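Local atomic coordinates of transcriptional regulator (Mesorhizobium loti, PDB entry 3BHQ), a protein that probably binds regulatory DNA sequences and controls transcription, as expected of a TetR-family regulator with a helix-turn-helix DNA-binding motif. Residues A20-F25 and G61-S66; A24-G29 and D105-K110; Q94-L99 and R193-S198; K110-I115 and I173-A178; S143-L148 and Y160-H165. One frame throughout, in Å; residues are numbered along the deposited sequence.

Contact 1: residues A20-F25 and G61-S66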
# COMPACT_ATOMS: atom_id res chain seq x y z
N ALA A 20 10.33 19.84 13.87
CA ALA A 20 11.44 20.18 13.00
C ALA A 20 12.05 18.98 12.31
O ALA A 20 12.35 19.00 11.12
CB ALA A 20 12.54 20.95 13.80
N ALA A 21 12.21 17.88 13.05
CA ALA A 21 12.78 16.66 12.51
C ALA A 21 11.88 16.07 11.43
O ALA A 21 12.37 15.60 10.44
CB ALA A 21 13.04 15.64 13.63
N THR A 22 10.59 16.12 11.68
CA THR A 22 9.58 15.59 10.72
C THR A 22 9.67 16.31 9.39
O THR A 22 9.80 15.68 8.33
CB THR A 22 8.15 15.71 11.26
OG1 THR A 22 8.01 15.04 12.53
CG2 THR A 22 7.15 15.08 10.26
N ALA A 23 9.72 17.64 9.46
CA ALA A 23 9.85 18.45 8.23
C ALA A 23 11.19 18.20 7.52
O ALA A 23 11.26 18.11 6.29
CB ALA A 23 9.68 19.94 8.56
N ALA A 24 12.27 18.13 8.31
CA ALA A 24 13.63 17.91 7.77
C ALA A 24 13.77 16.57 7.06
O ALA A 24 14.28 16.50 5.94
CB ALA A 24 14.71 18.05 8.89
N PHE A 25 13.33 15.50 7.73
CA PHE A 25 13.34 14.18 7.10
C PHE A 25 12.50 14.13 5.82
O PHE A 25 12.96 13.60 4.83
CB PHE A 25 12.88 13.07 8.06
CG PHE A 25 13.83 12.79 9.20
CD1 PHE A 25 15.19 12.60 8.96
CD2 PHE A 25 13.36 12.62 10.50
CE1 PHE A 25 16.07 12.33 10.00
CE2 PHE A 25 14.24 12.33 11.56
CZ PHE A 25 15.60 12.17 11.30
N GLY A 61 12.55 7.49 14.77
CA GLY A 61 11.56 6.65 15.41
C GLY A 61 10.51 7.45 16.17
O GLY A 61 9.31 7.15 16.09
N GLU A 62 10.94 8.48 16.90
CA GLU A 62 9.99 9.38 17.58
C GLU A 62 9.09 10.17 16.61
O GLU A 62 7.95 10.47 16.95
CB GLU A 62 10.75 10.31 18.54
CG GLU A 62 11.29 9.56 19.71
CD GLU A 62 10.19 9.12 20.69
OE1 GLU A 62 9.29 9.92 21.05
OE2 GLU A 62 10.25 7.99 21.12
N VAL A 63 9.64 10.58 15.46
CA VAL A 63 8.85 11.25 14.40
C VAL A 63 7.72 10.32 13.96
O VAL A 63 6.55 10.73 13.88
CB VAL A 63 9.74 11.63 13.21
CG1 VAL A 63 8.93 11.91 11.93
CG2 VAL A 63 10.61 12.84 13.60
N VAL A 64 8.07 9.06 13.72
CA VAL A 64 7.04 8.06 13.27
C VAL A 64 5.96 7.90 14.33
O VAL A 64 4.76 7.98 14.05
CB VAL A 64 7.65 6.70 12.86
CG1 VAL A 64 6.54 5.64 12.62
CG2 VAL A 64 8.60 6.87 11.64
N LEU A 65 6.38 7.73 15.58
CA LEU A 65 5.40 7.59 16.66
C LEU A 65 4.52 8.82 16.85
O LEU A 65 3.33 8.68 17.12
CB LEU A 65 6.06 7.19 17.97
CG LEU A 65 6.74 5.84 18.01
CD1 LEU A 65 7.53 5.71 19.33
CD2 LEU A 65 5.73 4.71 17.87
N SER A 66 5.10 10.02 16.75
CA SER A 66 4.32 11.27 16.89
C SER A 66 3.27 11.39 15.80
O SER A 66 2.13 11.74 16.08
CB SER A 66 5.24 12.50 16.85
OG SER A 66 4.51 13.71 17.03
O HOH W 1 5.94 13.69 13.55
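Val63, on helix 56-83, pushes its branched side chain against Ala21, Thr22 and Phe25 of helix 9-28. The dense part of the contact lies around its two methyl groups. CG2 meets the methyl group of Ala21 (CB to Val63 CG2, 3.7 Å) and lies near the plane of the Phe25 ring, at the edge, with CD2 of Phe25 4.1 Å from CG2 of Val63. CG1 of Val63 is placed anti to its own backbone N (chi1 162°), which turns it to the threonine, where it comes within 3.3 Å of OG1 of Thr22. The short helical segments pass at 9.5 Å between axes with an angle of 103° between their directions; at this steep crossing Val63 makes all the close side-chain contacts from the 61-66 side. In TetR-family regulators the first helix and the long fourth helix meet in this way, packing the N-terminal helix-turn-helix domain onto the helix that runs on into the C-terminal domain. On the same helix 9-28, Ala21 also touches Ile38 of helix 35-42, and the ring of Phe25 stacks with Phe60. The looser side is polar and hydrated. There a water donates to OG1 of Thr22 (2.7 Å) and to the carbonyl O of Val63 (3.0 Å), bridging the helices where no direct hydrogen bond joins them; the same hydroxyl is also hydrogen-bonded to the carbonyl of Ile18, one turn earlier.

Contact 2: residues A24-G29 and D105-K110. With EDO (1,2-ethanediol), chain E; EDO (1,2-ethanediol), chain K.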
# COMPACT_ATOMS: atom_id res chain seq x y z
N ALA A 24 12.27 18.13 8.31
CA ALA A 24 13.63 17.91 7.77
C ALA A 24 13.77 16.57 7.06
O ALA A 24 14.28 16.50 5.94
CB ALA A 24 14.71 18.05 8.89
N PHE A 25 13.33 15.50 7.73
CA PHE A 25 13.34 14.18 7.10
C PHE A 25 12.50 14.13 5.82
O PHE A 25 12.96 13.60 4.83
CB PHE A 25 12.88 13.07 8.06
CG PHE A 25 13.83 12.79 9.20
CD1 PHE A 25 15.19 12.60 8.96
CD2 PHE A 25 13.36 12.62 10.50
CE1 PHE A 25 16.07 12.33 10.00
CE2 PHE A 25 14.24 12.33 11.56
CZ PHE A 25 15.60 12.17 11.30
N ILE A 26 11.31 14.73 5.84
CA ILE A 26 10.45 14.77 4.62
C ILE A 26 11.14 15.54 3.49
O ILE A 26 11.19 15.09 2.36
CB ILE A 26 9.05 15.31 4.93
CG1 ILE A 26 8.29 14.25 5.74
CG2 ILE A 26 8.30 15.71 3.62
CD1 ILE A 26 6.96 14.68 6.33
N SER A 27 11.73 16.68 3.83
CA SER A 27 12.39 17.52 2.85
C SER A 27 13.70 16.95 2.29
O SER A 27 13.95 17.06 1.10
CB SER A 27 12.64 18.91 3.47
OG SER A 27 13.29 19.79 2.57
N LYS A 28 14.52 16.36 3.14
CA LYS A 28 15.88 15.97 2.77
C LYS A 28 16.17 14.49 2.77
O LYS A 28 17.22 14.08 2.27
CB LYS A 28 16.85 16.62 3.77
CG LYS A 28 16.70 18.13 3.96
CD LYS A 28 17.07 18.89 2.73
CE LYS A 28 17.10 20.40 3.00
NZ LYS A 28 15.73 20.95 3.32
N GLY A 29 15.28 13.70 3.40
CA GLY A 29 15.55 12.29 3.64
C GLY A 29 16.48 12.16 4.83
O GLY A 29 17.08 13.13 5.31
N ASP A 105 -3.20 13.05 2.92
CA ASP A 105 -2.46 14.27 3.15
C ASP A 105 -1.06 14.10 2.54
O ASP A 105 -0.40 13.08 2.76
CB ASP A 105 -2.28 14.54 4.64
CG ASP A 105 -1.42 15.75 4.89
OD1 ASP A 105 -1.90 16.88 4.77
OD2 ASP A 105 -0.25 15.56 5.20
N GLU A 106 -0.63 15.10 1.79
CA GLU A 106 0.61 15.02 1.03
C GLU A 106 1.85 14.77 1.89
O GLU A 106 2.68 13.93 1.54
CB GLU A 106 0.77 16.29 0.18
CG GLU A 106 1.96 16.29 -0.79
CD GLU A 106 1.90 15.20 -1.89
OE1 GLU A 106 0.81 14.62 -2.16
OE2 GLU A 106 2.97 14.94 -2.51
N GLU A 107 1.96 15.46 3.02
CA GLU A 107 3.13 15.28 3.87
C GLU A 107 3.14 13.90 4.52
O GLU A 107 4.20 13.28 4.64
CB GLU A 107 3.26 16.42 4.88
CG GLU A 107 3.40 17.84 4.22
CD GLU A 107 4.51 17.93 3.15
OE1 GLU A 107 5.67 17.67 3.51
OE2 GLU A 107 4.23 18.25 1.97
N LEU A 108 1.97 13.38 4.88
CA LEU A 108 1.84 12.05 5.43
C LEU A 108 2.27 10.99 4.40
O LEU A 108 2.96 10.03 4.73
CB LEU A 108 0.41 11.77 5.93
CG LEU A 108 0.16 10.49 6.68
CD1 LEU A 108 1.01 10.44 7.96
CD2 LEU A 108 -1.30 10.32 7.01
N LEU A 109 1.89 11.17 3.13
CA LEU A 109 2.29 10.25 2.07
C LEU A 109 3.81 10.26 1.87
O LEU A 109 4.40 9.20 1.66
CB LEU A 109 1.59 10.59 0.76
CG LEU A 109 0.05 10.48 0.74
CD1 LEU A 109 -0.51 11.04 -0.57
CD2 LEU A 109 -0.38 9.09 0.89
N LYS A 110 4.42 11.44 1.95
CA LYS A 110 5.89 11.54 1.85
C LYS A 110 6.56 10.76 2.99
O LYS A 110 7.52 10.00 2.76
CB LYS A 110 6.36 12.98 1.83
CG LYS A 110 5.97 13.79 0.54
CD LYS A 110 6.31 15.29 0.68
CE LYS A 110 5.88 16.06 -0.56
NZ LYS A 110 5.86 17.56 -0.32
C1 EDO E . 13.07 21.33 5.78
O1 EDO E . 12.15 22.41 5.95
C2 EDO E . 14.19 21.41 6.81
O2 EDO E . 15.43 20.92 6.28
C1 EDO K . 13.55 12.63 0.53
O1 EDO K . 13.54 11.42 -0.24
C2 EDO K . 13.29 13.82 -0.38
O2 EDO K . 14.53 14.43 -0.72
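An aliphatic branch of Ile26 rests against a salt bridge: its CG2 methyl lies 3.3 Å from OE1 of Glu107 and 3.6 Å from CD of Lys110, while no hydrogen bond spans the two segments. With CG1 anti to the carbonyl carbon (chi1 -71°), CG2 is left anti to the backbone N, on the side of the charged pair, whereas CD1, at the end of the other branch, approaches the carbonyl O of Glu107 at 3.5 Å. The side chains of Ile26 and Lys110 cross at about a right angle, so the methyl group meets the lysine's methylenes. Beyond them the extended lysine chain carries NZ to OE2 of Glu107 (2.9 Å), on the syn side of the carboxylate and 19° out of its plane. Glu107 bends at chi2 to receive it, and the bridge ties together successive turns of helix 106-117. At the start of that helix Asp105 is the N-cap, its OD2 accepting from Leu108 N at 3.1 Å. This surface contact sets the end of helix 9-28, in the N-terminal TetR-family region, against the beginning of helix 106-117 in the C-terminal family region; Leu108 packs on helix 56-83 and Leu109 on helix 159-181.

Contact 3: residues Q94-L99 and R193-S198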
# COMPACT_ATOMS: atom_id res chain seq x y z
N GLN A 94 -19.72 10.56 5.78
CA GLN A 94 -18.94 11.61 6.45
C GLN A 94 -17.63 11.08 6.98
O GLN A 94 -16.59 11.73 6.84
CB GLN A 94 -19.78 12.36 7.52
CG GLN A 94 -20.93 13.15 6.92
CD GLN A 94 -20.45 14.19 5.91
OE1 GLN A 94 -19.60 15.02 6.23
NE2 GLN A 94 -20.96 14.12 4.70
N LEU A 95 -17.64 9.89 7.57
CA LEU A 95 -16.39 9.26 8.06
C LEU A 95 -15.43 8.99 6.90
O LEU A 95 -14.24 9.34 6.99
CB LEU A 95 -16.68 7.94 8.80
CG LEU A 95 -15.50 7.09 9.27
CD1 LEU A 95 -14.63 7.94 10.20
CD2 LEU A 95 -15.94 5.82 9.95
N ALA A 96 -15.95 8.36 5.85
CA ALA A 96 -15.12 8.00 4.67
C ALA A 96 -14.47 9.21 4.03
O ALA A 96 -13.28 9.19 3.68
CB ALA A 96 -15.93 7.27 3.63
N ARG A 97 -15.24 10.29 3.88
CA ARG A 97 -14.70 11.53 3.32
C ARG A 97 -13.57 12.10 4.18
O ARG A 97 -12.54 12.54 3.64
CB ARG A 97 -15.82 12.56 3.12
CG ARG A 97 -16.83 12.17 2.05
CD ARG A 97 -18.05 13.06 2.14
NE ARG A 97 -19.14 12.66 1.24
CZ ARG A 97 -20.23 13.41 1.02
NH1 ARG A 97 -20.39 14.60 1.59
NH2 ARG A 97 -21.18 12.97 0.20
N ARG A 98 -13.72 12.07 5.51
CA ARG A 98 -12.68 12.55 6.43
C ARG A 98 -11.45 11.65 6.40
O ARG A 98 -10.32 12.14 6.42
CB ARG A 98 -13.18 12.69 7.87
CG ARG A 98 -14.24 13.74 8.08
CD ARG A 98 -13.70 15.19 8.01
NE ARG A 98 -12.79 15.51 9.12
CZ ARG A 98 -11.45 15.59 9.09
NH1 ARG A 98 -10.81 15.89 10.21
NH2 ARG A 98 -10.75 15.40 7.97
N LEU A 99 -11.66 10.32 6.35
CA LEU A 99 -10.54 9.34 6.29
C LEU A 99 -9.69 9.57 5.06
O LEU A 99 -8.45 9.54 5.15
CB LEU A 99 -11.03 7.89 6.29
CG LEU A 99 -11.72 7.32 7.54
CD1 LEU A 99 -12.21 5.90 7.23
CD2 LEU A 99 -10.78 7.35 8.76
N ARG A 193 -17.45 11.34 -4.47
CA ARG A 193 -17.99 10.22 -5.27
C ARG A 193 -17.33 8.89 -4.90
O ARG A 193 -17.99 7.84 -4.85
CB ARG A 193 -17.84 10.43 -6.78
CG ARG A 193 -18.83 11.40 -7.41
CD ARG A 193 -18.96 11.12 -8.91
NE ARG A 193 -17.66 11.19 -9.59
CZ ARG A 193 -17.04 12.32 -9.97
NH1 ARG A 193 -17.58 13.53 -9.77
NH2 ARG A 193 -15.85 12.22 -10.57
N HIS A 194 -16.02 8.96 -4.66
CA HIS A 194 -15.23 7.79 -4.30
C HIS A 194 -15.60 7.23 -2.92
O HIS A 194 -15.85 6.05 -2.77
CB HIS A 194 -13.74 8.10 -4.32
CG HIS A 194 -12.88 6.90 -4.13
ND1 HIS A 194 -12.69 5.98 -5.13
CD2 HIS A 194 -12.22 6.42 -3.05
CE1 HIS A 194 -11.92 5.00 -4.69
NE2 HIS A 194 -11.65 5.23 -3.42
N ALA A 195 -15.61 8.11 -1.92
CA ALA A 195 -15.99 7.73 -0.57
C ALA A 195 -17.41 7.13 -0.57
O ALA A 195 -17.64 6.06 0.01
CB ALA A 195 -15.91 8.95 0.37
N ASP A 196 -18.35 7.77 -1.27
CA ASP A 196 -19.74 7.32 -1.28
C ASP A 196 -19.95 5.97 -1.94
O ASP A 196 -20.73 5.16 -1.46
CB ASP A 196 -20.66 8.35 -1.91
CG ASP A 196 -20.68 9.67 -1.16
OD1 ASP A 196 -20.03 9.84 -0.09
OD2 ASP A 196 -21.33 10.57 -1.70
N ALA A 197 -19.25 5.74 -3.06
CA ALA A 197 -19.29 4.45 -3.72
C ALA A 197 -18.73 3.32 -2.81
O ALA A 197 -19.28 2.23 -2.76
CB ALA A 197 -18.51 4.52 -5.05
N SER A 198 -17.66 3.62 -2.07
CA SER A 198 -17.05 2.66 -1.12
C SER A 198 -18.05 2.32 0.01
O SER A 198 -18.19 1.17 0.42
CB SER A 198 -15.75 3.19 -0.52
OG SER A 198 -14.84 3.62 -1.52
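Arg97 and Asp196 form the ionic part of the contact, a side-on salt bridge between helix 88-103 and helix 188-206. NE of Arg97 donates to OD1 of Asp196 at 3.2 Å, and NH2 of Arg97 to OD2 of Asp196 at 3.1 Å, each oxygen using its syn lone pair; a weak bond from NH2 to OD1 adds to the grip. The guanidinium and carboxylate planes are only 26° apart, so the paired bonds hold the two groups nearly flat against rotation. The arginine chain, extended from CG to NE, carries its head across to the carboxylate. Were an alanine here, the carboxylate of Asp196 would probably lose its charged mate, and the methyl group of Ala195 the CG that lies against it. The apolar part lies deeper. Ala96 and Ala195 meet methyl to methyl (CB to CB, 3.7 Å), and CG of Arg97 touches the same CB of Ala195 at 3.7 Å, so one arginine serves both layers. Small residues at the crossing let the axes of the short segments approach to 8.6 Å, at 131° between their directions. Within the second helix, OG of Ser198 donates back to the carbonyl O of His194. Behind the two alanines, Leu170 of helix 159-181 touches Ala96 and Ser198, while Leu95 and Leu99 turn to helix 56-83, placing the crossing within the helical bundle of the C-terminal domain.

Contact 4: residues K110-I115 and I173-A178. With EDO (1,2-ethanediol), chain G.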
# COMPACT_ATOMS: atom_id res chain seq x y z
N LYS A 110 4.42 11.44 1.95
CA LYS A 110 5.89 11.54 1.85
C LYS A 110 6.56 10.76 2.99
O LYS A 110 7.52 10.00 2.76
CB LYS A 110 6.36 12.98 1.83
CG LYS A 110 5.97 13.79 0.54
CD LYS A 110 6.31 15.29 0.68
CE LYS A 110 5.88 16.06 -0.56
NZ LYS A 110 5.86 17.56 -0.32
N LEU A 111 6.03 10.91 4.20
CA LEU A 111 6.57 10.16 5.35
C LEU A 111 6.39 8.62 5.14
O LEU A 111 7.32 7.83 5.44
CB LEU A 111 5.92 10.61 6.66
CG LEU A 111 6.51 10.01 7.95
CD1 LEU A 111 7.98 10.41 8.14
CD2 LEU A 111 5.66 10.38 9.20
N ARG A 112 5.22 8.19 4.65
CA ARG A 112 4.99 6.77 4.37
C ARG A 112 6.05 6.22 3.42
O ARG A 112 6.59 5.13 3.65
CB ARG A 112 3.57 6.50 3.82
CG ARG A 112 2.56 5.89 4.82
CD ARG A 112 1.15 5.88 4.21
NE ARG A 112 0.25 4.71 4.35
CZ ARG A 112 0.21 3.67 3.51
NH1 ARG A 112 1.07 3.55 2.50
NH2 ARG A 112 -0.72 2.70 3.68
N ARG A 113 6.32 6.95 2.34
CA ARG A 113 7.35 6.52 1.37
C ARG A 113 8.72 6.32 2.04
O ARG A 113 9.42 5.33 1.76
CB ARG A 113 7.48 7.53 0.23
CG ARG A 113 8.42 7.10 -0.89
CD ARG A 113 8.53 8.10 -2.03
NE ARG A 113 7.20 8.57 -2.46
CZ ARG A 113 6.33 7.89 -3.19
NH1 ARG A 113 6.58 6.65 -3.59
NH2 ARG A 113 5.17 8.44 -3.49
N LEU A 114 9.09 7.26 2.92
CA LEU A 114 10.38 7.17 3.62
C LEU A 114 10.45 5.96 4.54
O LEU A 114 11.49 5.29 4.61
CB LEU A 114 10.71 8.46 4.41
CG LEU A 114 10.89 9.72 3.59
CD1 LEU A 114 11.17 10.90 4.49
CD2 LEU A 114 12.00 9.56 2.58
N ILE A 115 9.36 5.70 5.26
CA ILE A 115 9.28 4.55 6.16
C ILE A 115 9.49 3.26 5.35
O ILE A 115 10.29 2.42 5.73
CB ILE A 115 7.96 4.54 6.93
CG1 ILE A 115 7.91 5.72 7.93
CG2 ILE A 115 7.77 3.18 7.62
CD1 ILE A 115 6.45 6.08 8.45
N ILE A 173 -7.19 2.04 -4.55
CA ILE A 173 -6.77 2.80 -5.73
C ILE A 173 -5.99 4.08 -5.35
O ILE A 173 -4.85 4.22 -5.73
CB ILE A 173 -7.92 3.04 -6.74
CG1 ILE A 173 -8.27 1.71 -7.43
CG2 ILE A 173 -7.54 4.08 -7.78
CD1 ILE A 173 -9.49 1.76 -8.37
N PRO A 174 -6.61 5.00 -4.57
CA PRO A 174 -5.84 6.23 -4.30
C PRO A 174 -4.50 6.10 -3.60
O PRO A 174 -3.54 6.80 -3.98
CB PRO A 174 -6.83 7.10 -3.50
CG PRO A 174 -7.96 6.31 -3.23
CD PRO A 174 -7.95 5.04 -3.99
N MSE A 175 -4.42 5.20 -2.62
CA MSE A 175 -3.15 5.02 -1.88
C MSE A 175 -2.06 4.42 -2.77
O MSE A 175 -0.93 4.87 -2.80
CB MSE A 175 -3.35 4.18 -0.61
CG MSE A 175 -2.14 4.09 0.25
SE MSE A 175 -1.48 5.74 0.90
CE MSE A 175 -2.83 6.02 2.07
N ASN A 176 -2.42 3.39 -3.54
CA ASN A 176 -1.42 2.82 -4.46
C ASN A 176 -1.05 3.80 -5.58
O ASN A 176 0.12 3.88 -5.98
CB ASN A 176 -1.89 1.47 -5.00
CG ASN A 176 -1.77 0.40 -3.95
OD1 ASN A 176 -0.64 0.06 -3.56
ND2 ASN A 176 -2.90 -0.08 -3.42
N GLU A 177 -2.03 4.53 -6.09
CA GLU A 177 -1.74 5.54 -7.11
C GLU A 177 -0.72 6.56 -6.57
O GLU A 177 0.23 6.90 -7.28
CB GLU A 177 -3.02 6.20 -7.59
CG GLU A 177 -2.76 7.21 -8.72
CD GLU A 177 -4.02 7.77 -9.37
OE1 GLU A 177 -5.14 7.56 -8.88
OE2 GLU A 177 -3.86 8.41 -10.40
N ALA A 178 -0.89 6.98 -5.31
CA ALA A 178 0.07 7.93 -4.70
C ALA A 178 1.42 7.33 -4.50
O ALA A 178 2.44 7.95 -4.80
CB ALA A 178 -0.44 8.44 -3.41
C1 EDO G . -0.70 -1.09 -0.21
O1 EDO G . 0.73 -1.24 -0.20
C2 EDO G . -1.04 0.36 0.01
O2 EDO G . -0.43 1.19 -1.01
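The guanidinium of Arg112, in one of its two modelled conformers, carries the selenium of Met175, a selenomethionine, over one face: SE sits 3.7 Å above the plane, over its centre. At its edge, near the plane, is C2 of a 1,2-ethanediol probably from the crystallisation liquor. Arg112 and Met175 approach from opposite directions. Met175 starts with CG anti to its backbone N (chi1 -174°) and bends at chi2 and chi3, which folds SE back over the arginine head. The guanidinium of Arg113 is used through its edge: NH2 donates to the carbonyl O of Ala178 at 3.1 Å with an N-H...O angle of 144°. The oxygen lies in the guanidinium plane, although the donor is tilted 29° from the plane of the carbonyl. NH1 of Arg113 is hydrogen-bonded to the carbonyl of Met179 and to that of Ile116 of the second subunit. Asn176 accepts from O2 of the diol through OD1 (2.8 Å), which also accepts from Arg112 NH2 of the second subunit. Helices 106-117 and 159-181 meet beside the dimer interface. Met175 offers the buried Arg112 a soft, polarisable surface, and NH2 of Arg112 bonds weakly to Asn176 OD1 of the second subunit; Arg113 instead gathers backbone carbonyls. The positive charge of Arg113 is probably eased by those dipoles, and its head group links the two helices to the neighbouring subunit.

Contact 5: residues S143-L148 and Y160-H165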
# COMPACT_ATOMS: atom_id res chain seq x y z
N SER A 143 -13.72 -0.98 17.19
CA SER A 143 -14.42 -0.69 18.45
C SER A 143 -15.71 0.08 18.16
O SER A 143 -16.77 -0.25 18.71
CB SER A 143 -13.51 0.06 19.43
OG SER A 143 -14.20 0.26 20.64
N CYS A 144 -15.63 1.06 17.26
CA CYS A 144 -16.81 1.81 16.81
C CYS A 144 -17.88 0.91 16.15
O CYS A 144 -19.07 0.99 16.47
CB CYS A 144 -16.39 2.97 15.90
SG CYS A 144 -17.69 3.74 14.98
N PHE A 145 -17.45 0.04 15.23
CA PHE A 145 -18.37 -0.88 14.56
C PHE A 145 -19.03 -1.90 15.51
O PHE A 145 -20.18 -2.30 15.30
CB PHE A 145 -17.68 -1.65 13.44
CG PHE A 145 -17.32 -0.84 12.22
CD1 PHE A 145 -17.75 0.49 12.00
CD2 PHE A 145 -16.61 -1.49 11.21
CE1 PHE A 145 -17.39 1.17 10.80
CE2 PHE A 145 -16.28 -0.82 10.01
CZ PHE A 145 -16.66 0.49 9.82
N GLN A 146 -18.28 -2.34 16.53
CA GLN A 146 -18.82 -3.28 17.53
C GLN A 146 -19.97 -2.64 18.28
O GLN A 146 -21.02 -3.28 18.49
CB GLN A 146 -17.75 -3.74 18.53
CG GLN A 146 -18.25 -4.79 19.56
CD GLN A 146 -18.77 -6.04 18.89
OE1 GLN A 146 -18.00 -6.84 18.34
NE2 GLN A 146 -20.10 -6.24 18.95
N LYS A 147 -19.77 -1.39 18.70
CA LYS A 147 -20.81 -0.62 19.39
C LYS A 147 -22.01 -0.39 18.48
O LYS A 147 -23.15 -0.54 18.91
CB LYS A 147 -20.25 0.69 19.95
CG LYS A 147 -19.21 0.46 21.05
CD LYS A 147 -18.50 1.74 21.47
CE LYS A 147 -17.26 1.41 22.31
NZ LYS A 147 -16.44 2.62 22.59
N LEU A 148 -21.76 -0.06 17.21
CA LEU A 148 -22.86 0.10 16.23
C LEU A 148 -23.60 -1.22 16.00
O LEU A 148 -24.81 -1.21 15.78
CB LEU A 148 -22.35 0.67 14.90
CG LEU A 148 -21.88 2.12 14.94
CD1 LEU A 148 -21.15 2.46 13.66
CD2 LEU A 148 -23.06 3.08 15.18
N TYR A 160 -13.00 -5.87 13.19
CA TYR A 160 -11.64 -5.52 12.69
C TYR A 160 -11.56 -5.86 11.18
O TYR A 160 -11.03 -5.06 10.39
CB TYR A 160 -10.51 -6.23 13.47
CG TYR A 160 -9.09 -5.74 13.18
CD1 TYR A 160 -8.25 -6.35 12.21
CD2 TYR A 160 -8.54 -4.67 13.91
CE1 TYR A 160 -6.92 -5.87 11.98
CE2 TYR A 160 -7.25 -4.21 13.68
CZ TYR A 160 -6.44 -4.81 12.73
OH TYR A 160 -5.17 -4.30 12.54
N LEU A 161 -12.08 -7.03 10.80
CA LEU A 161 -12.09 -7.42 9.37
C LEU A 161 -12.93 -6.43 8.57
O LEU A 161 -12.47 -5.95 7.52
CB LEU A 161 -12.61 -8.84 9.18
CG LEU A 161 -12.64 -9.39 7.74
CD1 LEU A 161 -11.27 -9.47 7.16
CD2 LEU A 161 -13.29 -10.76 7.71
N ALA A 162 -14.10 -6.10 9.10
CA ALA A 162 -15.04 -5.14 8.47
C ALA A 162 -14.37 -3.78 8.33
O ALA A 162 -14.48 -3.14 7.29
CB ALA A 162 -16.29 -5.03 9.26
N ALA A 163 -13.63 -3.36 9.36
CA ALA A 163 -12.87 -2.11 9.27
C ALA A 163 -11.86 -2.18 8.14
O ALA A 163 -11.79 -1.24 7.32
CB ALA A 163 -12.19 -1.77 10.64
N SER A 164 -11.09 -3.28 8.03
CA SER A 164 -10.10 -3.40 6.95
C SER A 164 -10.80 -3.38 5.58
O SER A 164 -10.23 -2.86 4.63
CB SER A 164 -9.22 -4.65 7.09
OG SER A 164 -9.90 -5.82 6.68
N HIS A 165 -12.01 -3.93 5.49
CA HIS A 165 -12.79 -3.89 4.23
C HIS A 165 -13.18 -2.48 3.82
O HIS A 165 -13.04 -2.12 2.65
CB HIS A 165 -14.00 -4.81 4.28
CG HIS A 165 -13.62 -6.26 4.28
ND1 HIS A 165 -14.53 -7.25 4.56
CD2 HIS A 165 -12.44 -6.88 4.09
CE1 HIS A 165 -13.94 -8.43 4.46
NE2 HIS A 165 -12.66 -8.23 4.18
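Phe145 points its ring from helix 123-150 at the backbone of helix 159-181, where it meets Ala162 and Ala163. The leading corner is CE2, 3.7 Å from CA of Ala163 and 3.9 Å from the carbonyl carbon of Ala162. That carbon lies in the ring plane, at the edge, while CA of Ala163 is approached obliquely. Along the same side of the ring, CD2 of Phe145 touches the methyl group of Ala162 (CB, 4.1 Å), and CE2 the methyl group of Ala163 (CB, 4.2 Å). With CG anti to the carbonyl carbon (chi1 -70°), the ring spans the 7.7 Å between CA of Phe145 and CA of Ala163. A serine in place of Phe145 would probably open a gap between the helices beside the two alanines and deprive Phe202, whose ring meets that of Phe145 at about 40°, of its aromatic neighbour. The contact packs the end of helix 123-150 against the start of helix 159-181 in the C-terminal domain, and Leu161 and Ser164 pack on the other subunit. The ring edge rests on methyl groups and peptide backbone; no hydrogen bond joins the segments, so cohesion rests on van der Waals fit.

Overall arrangement
Contacts 1 and 2 both start from helix 9-28, with centres 9 Å apart, and tie that helix, which packs on helix 35-42 of the predicted helix-turn-helix, to the rest of the chain. Contact 2 leads to contact 4, 11 Å away between centres, through shared Lys110 and through Leu109, whose CD2 lies 3.5 Å from SE of Met175. Contact 1 reaches contact 4 as well, Val64 packing on Ile115. Contacts 3, 4 and 5 belong to the C-terminal family region; contacts 4 and 5 are nested within the chain loop closed by contact 3, and both touch the second subunit. Contact 5 lies about 30 Å from contact 1 between centres, on the opposite side of the chain's centre.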